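Local coordinates for similarities with probable monooxygenase (Photorhabdus luminescens, PDB 4HB9), which binds flavin-adenine dinucleotide and is probably an FAD-dependent monooxygenase, one linked to the epoxidation and detoxification of stilbenes, at residues Thr333-Leu345 / Ile359-Ile373. Numbering follows the deposited sequence.
Sequences TALRDALLLTQKL and ISDYEQQMRAYANEI. With EDO (1,2-ethanediol), chain G.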
loop_
_atom_site.group_PDB
_atom_site.type_symbol
_atom_site.label_atom_id
_atom_site.label_comp_id
_atom_site.label_asym_id
_atom_site.label_seq_id
_atom_site.Cartn_x
_atom_site.Cartn_y
_atom_site.Cartn_z
ATOM N N THR A 333 -3.768 6.128 -1.841
ATOM C CA THR A 333 -5.180 6.011 -2.266
ATOM C C THR A 333 -6.081 5.574 -1.111
ATOM O O THR A 333 -7.192 6.104 -0.961
ATOM C CB THR A 333 -5.322 5.096 -3.489
ATOM O OG1 THR A 333 -4.427 5.554 -4.498
ATOM C CG2 THR A 333 -6.703 5.197 -4.051
ATOM N N ALA A 334 -5.599 4.650 -0.270
ATOM C CA ALA A 334 -6.320 4.279 0.942
ATOM C C ALA A 334 -6.556 5.485 1.883
ATOM O O ALA A 334 -7.661 5.671 2.435
ATOM C CB ALA A 334 -5.598 3.176 1.685
ATOM N N LEU A 335 -5.529 6.306 2.042
ATOM C CA LEU A 335 -5.627 7.536 2.825
ATOM C C LEU A 335 -6.605 8.535 2.205
ATOM O O LEU A 335 -7.435 9.114 2.900
ATOM C CB LEU A 335 -4.243 8.182 2.971
ATOM C CG LEU A 335 -3.290 7.384 3.839
ATOM C CD1 LEU A 335 -1.861 7.929 3.704
ATOM C CD2 LEU A 335 -3.763 7.358 5.285
ATOM N N ARG A 336 -6.485 8.731 0.896
ATOM C CA ARG A 336 -7.401 9.576 0.160
ATOM C C ARG A 336 -8.867 9.155 0.370
ATOM O O ARG A 336 -9.727 10.014 0.575
ATOM C CB ARG A 336 -7.064 9.504 -1.322
ATOM C CG ARG A 336 -7.734 10.542 -2.178
ATOM C CD ARG A 336 -7.174 10.451 -3.583
ATOM N NE ARG A 336 -7.816 11.397 -4.482
ATOM C CZ ARG A 336 -7.496 11.541 -5.770
ATOM N NH1 ARG A 336 -6.540 10.807 -6.321
ATOM N NH2 ARG A 336 -8.124 12.437 -6.502
ATOM N N ASP A 337 -9.132 7.855 0.253
ATOM C CA ASP A 337 -10.467 7.293 0.520
ATOM C C ASP A 337 -10.933 7.623 1.947
ATOM O O ASP A 337 -12.083 8.013 2.168
ATOM C CB ASP A 337 -10.489 5.779 0.416
ATOM C CG ASP A 337 -10.293 5.235 -1.007
ATOM O OD1 ASP A 337 -10.319 5.975 -2.021
ATOM O OD2 ASP A 337 -10.081 4.010 -1.091
ATOM N N ALA A 338 -10.037 7.468 2.911
ATOM C CA ALA A 338 -10.376 7.676 4.335
ATOM C C ALA A 338 -10.788 9.116 4.618
ATOM O O ALA A 338 -11.783 9.375 5.313
ATOM C CB ALA A 338 -9.217 7.242 5.228
ATOM N N LEU A 339 -10.064 10.059 4.035
ATOM C CA LEU A 339 -10.414 11.464 4.166
ATOM C C LEU A 339 -11.774 11.739 3.509
ATOM O O LEU A 339 -12.644 12.399 4.064
ATOM C CB LEU A 339 -9.345 12.334 3.510
ATOM C CG LEU A 339 -9.658 13.825 3.531
ATOM C CD1 LEU A 339 -9.825 14.327 4.938
ATOM C CD2 LEU A 339 -8.584 14.629 2.827
ATOM N N LEU A 340 -11.940 11.235 2.300
ATOM C CA LEU A 340 -13.202 11.426 1.589
ATOM C C LEU A 340 -14.408 10.829 2.323
ATOM O O LEU A 340 -15.430 11.500 2.496
ATOM C CB LEU A 340 -13.088 10.845 0.190
ATOM C CG LEU A 340 -14.316 11.100 -0.685
ATOM C CD1 LEU A 340 -14.584 12.602 -0.802
ATOM C CD2 LEU A 340 -14.055 10.431 -2.022
ATOM N N LEU A 341 -14.299 9.583 2.759
ATOM C CA LEU A 341 -15.380 8.933 3.483
ATOM C C LEU A 341 -15.663 9.599 4.834
ATOM O O LEU A 341 -16.815 9.727 5.230
ATOM C CB LEU A 341 -15.109 7.452 3.653
ATOM C CG LEU A 341 -16.249 6.611 4.252
ATOM C CD1 LEU A 341 -17.583 6.828 3.519
ATOM C CD2 LEU A 341 -15.862 5.161 4.233
ATOM N N THR A 342 -14.615 10.053 5.523
ATOM C CA THR A 342 -14.797 10.883 6.724
ATOM C C THR A 342 -15.703 12.089 6.429
ATOM O O THR A 342 -16.663 12.355 7.163
ATOM C CB THR A 342 -13.442 11.402 7.251
ATOM O OG1 THR A 342 -12.656 10.298 7.688
ATOM C CG2 THR A 342 -13.648 12.358 8.406
ATOM N N GLN A 343 -15.350 12.830 5.389
ATOM C CA GLN A 343 -16.063 14.037 5.034
ATOM C C GLN A 343 -17.527 13.745 4.695
ATOM O O GLN A 343 -18.420 14.485 5.107
ATOM C CB GLN A 343 -15.387 14.762 3.876
ATOM C CG GLN A 343 -14.037 15.356 4.218
ATOM C CD GLN A 343 -13.229 15.767 2.996
ATOM O OE1 GLN A 343 -13.530 15.384 1.870
ATOM N NE2 GLN A 343 -12.175 16.517 3.225
ATOM N N LYS A 344 -17.776 12.657 3.966
ATOM C CA LYS A 344 -19.158 12.291 3.594
ATOM C C LYS A 344 -19.960 11.780 4.805
ATOM O O LYS A 344 -21.090 12.212 5.011
ATOM C CB LYS A 344 -19.162 11.291 2.427
ATOM C CG LYS A 344 -18.487 11.829 1.174
ATOM C CD LYS A 344 -18.951 13.232 0.789
ATOM C CE LYS A 344 -18.277 13.727 -0.470
ATOM N NZ LYS A 344 -18.807 15.059 -0.872
ATOM N N LEU A 345 -19.381 10.930 5.653
ATOM C CA LEU A 345 -20.088 10.498 6.852
ATOM C C LEU A 345 -20.294 11.675 7.814
ATOM O O LEU A 345 -21.336 11.768 8.465
ATOM C CB LEU A 345 -19.403 9.303 7.538
ATOM C CG LEU A 345 -19.455 8.000 6.726
ATOM C CD1 LEU A 345 -18.594 6.947 7.364
ATOM C CD2 LEU A 345 -20.871 7.457 6.502
ATOM N N ILE A 359 -22.912 8.048 1.248
ATOM C CA ILE A 359 -22.105 6.893 0.852
ATOM C C ILE A 359 -21.985 6.820 -0.678
ATOM O O ILE A 359 -20.893 6.627 -1.214
ATOM C CB ILE A 359 -22.626 5.587 1.467
ATOM C CG1 ILE A 359 -22.364 5.588 2.979
ATOM C CG2 ILE A 359 -21.939 4.387 0.832
ATOM C CD1 ILE A 359 -23.039 4.470 3.732
ATOM N N SER A 360 -23.100 7.013 -1.380
ATOM C CA SER A 360 -23.105 7.044 -2.848
ATOM C C SER A 360 -22.174 8.069 -3.458
ATOM O O SER A 360 -21.512 7.787 -4.474
ATOM C CB SER A 360 -24.543 7.318 -3.360
ATOM O OG SER A 360 -24.575 7.122 -4.746
ATOM N N ASP A 361 -22.141 9.264 -2.861
ATOM C CA ASP A 361 -21.272 10.372 -3.278
ATOM C C ASP A 361 -19.812 9.953 -3.134
ATOM O O ASP A 361 -18.988 10.185 -4.045
ATOM C CB ASP A 361 -21.560 11.622 -2.402
ATOM C CG ASP A 361 -20.835 12.891 -2.856
ATOM O OD1 ASP A 361 -20.288 12.968 -3.970
ATOM O OD2 ASP A 361 -20.810 13.874 -2.073
ATOM N N TYR A 362 -19.493 9.395 -1.967
ATOM C CA TYR A 362 -18.138 8.861 -1.712
ATOM C C TYR A 362 -17.757 7.848 -2.806
ATOM O O TYR A 362 -16.703 7.950 -3.410
ATOM C CB TYR A 362 -18.066 8.199 -0.324
ATOM C CG TYR A 362 -16.920 7.193 -0.208
ATOM C CD1 TYR A 362 -15.591 7.606 -0.252
ATOM C CD2 TYR A 362 -17.174 5.839 -0.123
ATOM C CE1 TYR A 362 -14.545 6.677 -0.176
ATOM C CE2 TYR A 362 -16.154 4.910 -0.047
ATOM C CZ TYR A 362 -14.837 5.333 -0.077
ATOM O OH TYR A 362 -13.834 4.391 -0.011
ATOM N N GLU A 363 -18.643 6.881 -3.043
ATOM C CA GLU A 363 -18.370 5.794 -3.984
ATOM C C GLU A 363 -18.173 6.284 -5.401
ATOM O O GLU A 363 -17.292 5.791 -6.118
ATOM C CB GLU A 363 -19.442 4.695 -3.899
ATOM C CG GLU A 363 -19.378 3.931 -2.580
ATOM C CD GLU A 363 -20.517 2.974 -2.388
ATOM O OE1 GLU A 363 -21.593 3.245 -2.984
ATOM O OE2 GLU A 363 -20.374 1.986 -1.603
ATOM N N GLN A 364 -18.958 7.281 -5.803
ATOM C CA GLN A 364 -18.858 7.831 -7.151
ATOM C C GLN A 364 -17.532 8.596 -7.337
ATOM O O GLN A 364 -16.834 8.421 -8.340
ATOM C CB GLN A 364 -20.070 8.725 -7.461
ATOM C CG GLN A 364 -20.182 9.157 -8.898
ATOM C CD GLN A 364 -20.669 8.063 -9.851
ATOM O OE1 GLN A 364 -20.916 6.911 -9.463
ATOM N NE2 GLN A 364 -20.781 8.418 -11.121
ATOM N N GLN A 365 -17.164 9.420 -6.365
ATOM C CA GLN A 365 -15.890 10.124 -6.420
ATOM C C GLN A 365 -14.729 9.144 -6.387
ATOM O O GLN A 365 -13.746 9.313 -7.115
ATOM C CB GLN A 365 -15.737 11.131 -5.271
ATOM C CG GLN A 365 -16.715 12.285 -5.357
ATOM C CD GLN A 365 -16.336 13.445 -4.468
ATOM O OE1 GLN A 365 -15.152 13.777 -4.314
ATOM N NE2 GLN A 365 -17.340 14.085 -3.896
HETATM N N MSE A 366 -14.843 8.125 -5.549
HETATM C CA MSE A 366 -13.764 7.171 -5.362
HETATM C C MSE A 366 -13.549 6.398 -6.639
HETATM O O MSE A 366 -12.408 6.214 -7.065
HETATM C CB MSE A 366 -14.082 6.266 -4.184
HETATM C CG MSE A 366 -13.005 5.214 -3.950
HETATM SE SE MSE A 366 -13.468 3.542 -4.885
HETATM C CE MSE A 366 -14.847 3.008 -3.588
ATOM N N ARG A 367 -14.632 5.938 -7.274
ATOM C CA ARG A 367 -14.515 5.259 -8.562
ATOM C C ARG A 367 -13.781 6.095 -9.604
ATOM O O ARG A 367 -12.988 5.546 -10.386
ATOM C CB ARG A 367 -15.891 4.824 -9.105
ATOM C CG ARG A 367 -16.429 3.545 -8.481
ATOM C CD ARG A 367 -17.646 3.003 -9.235
ATOM N NE ARG A 367 -18.748 3.959 -9.174
ATOM C CZ ARG A 367 -19.659 4.019 -8.210
ATOM N NH1 ARG A 367 -19.684 3.146 -7.209
ATOM N NH2 ARG A 367 -20.592 4.953 -8.279
ATOM N N ALA A 368 -14.023 7.402 -9.633
ATOM C CA ALA A 368 -13.376 8.266 -10.633
ATOM C C ALA A 368 -11.859 8.254 -10.497
ATOM O O ALA A 368 -11.153 8.026 -11.478
ATOM C CB ALA A 368 -13.876 9.699 -10.555
ATOM N N TYR A 369 -11.335 8.489 -9.295
ATOM C CA TYR A 369 -9.879 8.449 -9.165
ATOM C C TYR A 369 -9.338 7.031 -9.150
ATOM O O TYR A 369 -8.228 6.812 -9.662
ATOM C CB TYR A 369 -9.324 9.317 -8.025
ATOM C CG TYR A 369 -9.773 8.979 -6.624
ATOM C CD1 TYR A 369 -9.294 7.861 -5.948
ATOM C CD2 TYR A 369 -10.628 9.839 -5.942
ATOM C CE1 TYR A 369 -9.694 7.590 -4.644
ATOM C CE2 TYR A 369 -11.025 9.586 -4.653
ATOM C CZ TYR A 369 -10.563 8.483 -4.001
ATOM O OH TYR A 369 -11.002 8.303 -2.723
ATOM N N ALA A 370 -10.097 6.069 -8.627
ATOM C CA ALA A 370 -9.670 4.664 -8.644
ATOM C C ALA A 370 -9.420 4.161 -10.069
ATOM O O ALA A 370 -8.370 3.563 -10.364
ATOM C CB ALA A 370 -10.693 3.769 -7.965
ATOM N N ASN A 371 -10.396 4.393 -10.944
ATOM C CA ASN A 371 -10.271 3.970 -12.336
ATOM C C ASN A 371 -9.091 4.652 -13.030
ATOM O O ASN A 371 -8.339 4.019 -13.787
ATOM C CB ASN A 371 -11.577 4.217 -13.105
ATOM C CG ASN A 371 -12.676 3.234 -12.728
ATOM O OD1 ASN A 371 -12.421 2.065 -12.372
ATOM N ND2 ASN A 371 -13.927 3.692 -12.822
ATOM N N GLU A 372 -8.905 5.935 -12.775
ATOM C CA GLU A 372 -7.790 6.630 -13.377
ATOM C C GLU A 372 -6.472 6.002 -12.905
ATOM O O GLU A 372 -5.579 5.733 -13.704
ATOM C CB GLU A 372 -7.816 8.135 -13.068
ATOM C CG GLU A 372 -6.556 8.858 -13.540
ATOM C CD GLU A 372 -6.636 10.381 -13.420
ATOM O OE1 GLU A 372 -7.755 10.916 -13.243
ATOM O OE2 GLU A 372 -5.573 11.052 -13.510
ATOM N N ILE A 373 -6.354 5.764 -11.607
ATOM C CA ILE A 373 -5.090 5.260 -11.055
ATOM C C ILE A 373 -4.765 3.843 -11.558
ATOM O O ILE A 373 -3.615 3.550 -11.937
ATOM C CB ILE A 373 -5.116 5.322 -9.513
ATOM C CG1 ILE A 373 -5.067 6.779 -9.082
ATOM C CG2 ILE A 373 -3.920 4.584 -8.922
ATOM C CD1 ILE A 373 -5.515 7.006 -7.654
HETATM C C1 EDO G . -2.366 8.477 -5.311
HETATM O O1 EDO G . -1.940 9.537 -6.166
HETATM C C2 EDO G . -3.475 9.000 -4.415
HETATM O O2 EDO G . -4.731 8.884 -5.059
#
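Asp337 OD1 is gripped by two groups: the hydroxyl of Tyr369 donates to it at 2.5 Å (Tyr369 OH to Asp337 OD1), and NE2 of His321 bonds to it as well. The tyrosine reaches the anti lone pair of OD1, with the carboxylate nearly coplanar with the ring, and Asp337 OD2 is held in turn by the backbone N of Gly317. This buried carboxylate thus ties together segments 333-345 and 359-373 of helices 330-349 and 355-386 in the FAD-binding domain, nearly antiparallel, with segment axes 9.0 Å apart at 155°. The N-terminal part of helix 330-349 lies by the FAD, which touches Ala334, and its far side packs on helix 11-22, where what is probably the Rossmann-type GxGxxG motif ends.

Tyr369 is a knob in the hole formed by Thr333, Arg336, Asp337 and Leu340. Its chi1 of 61° puts CG between the backbone N and the carbonyl carbon, turning one ring face to Arg336, whose guanidinium lies on it as a flat cation-pi stack, planes 12° apart and CZ 3.9 Å from the ring centroid. The fully extended arginine chain also lays CD over that face. At the guanidinium's edge, Arg336 NH1 donates to O2 of a 1,2-ethanediol molecule, probably from the crystallisation liquor, at 2.9 Å.

Two turns earlier in the helix, Tyr362 is a second knob, among Asp337, Leu340, Leu341 and Lys344. Leu341 lies over one face, CB 4.1 Å from the ring centroid, while Leu340 CG meets the edge in plane. The Tyr362 hydroxyl passes Asp337 CB and bonds to the carbonyl of Leu315.

Toward the other end, Lys344 bends at chi2 and makes a salt bridge with Asp361, NZ to OD2 2.6 Å, approaching from above the carboxylate plane; Asp361 OD1 takes a nearly straight N-H from Gln365 NE2 at 3.2 Å.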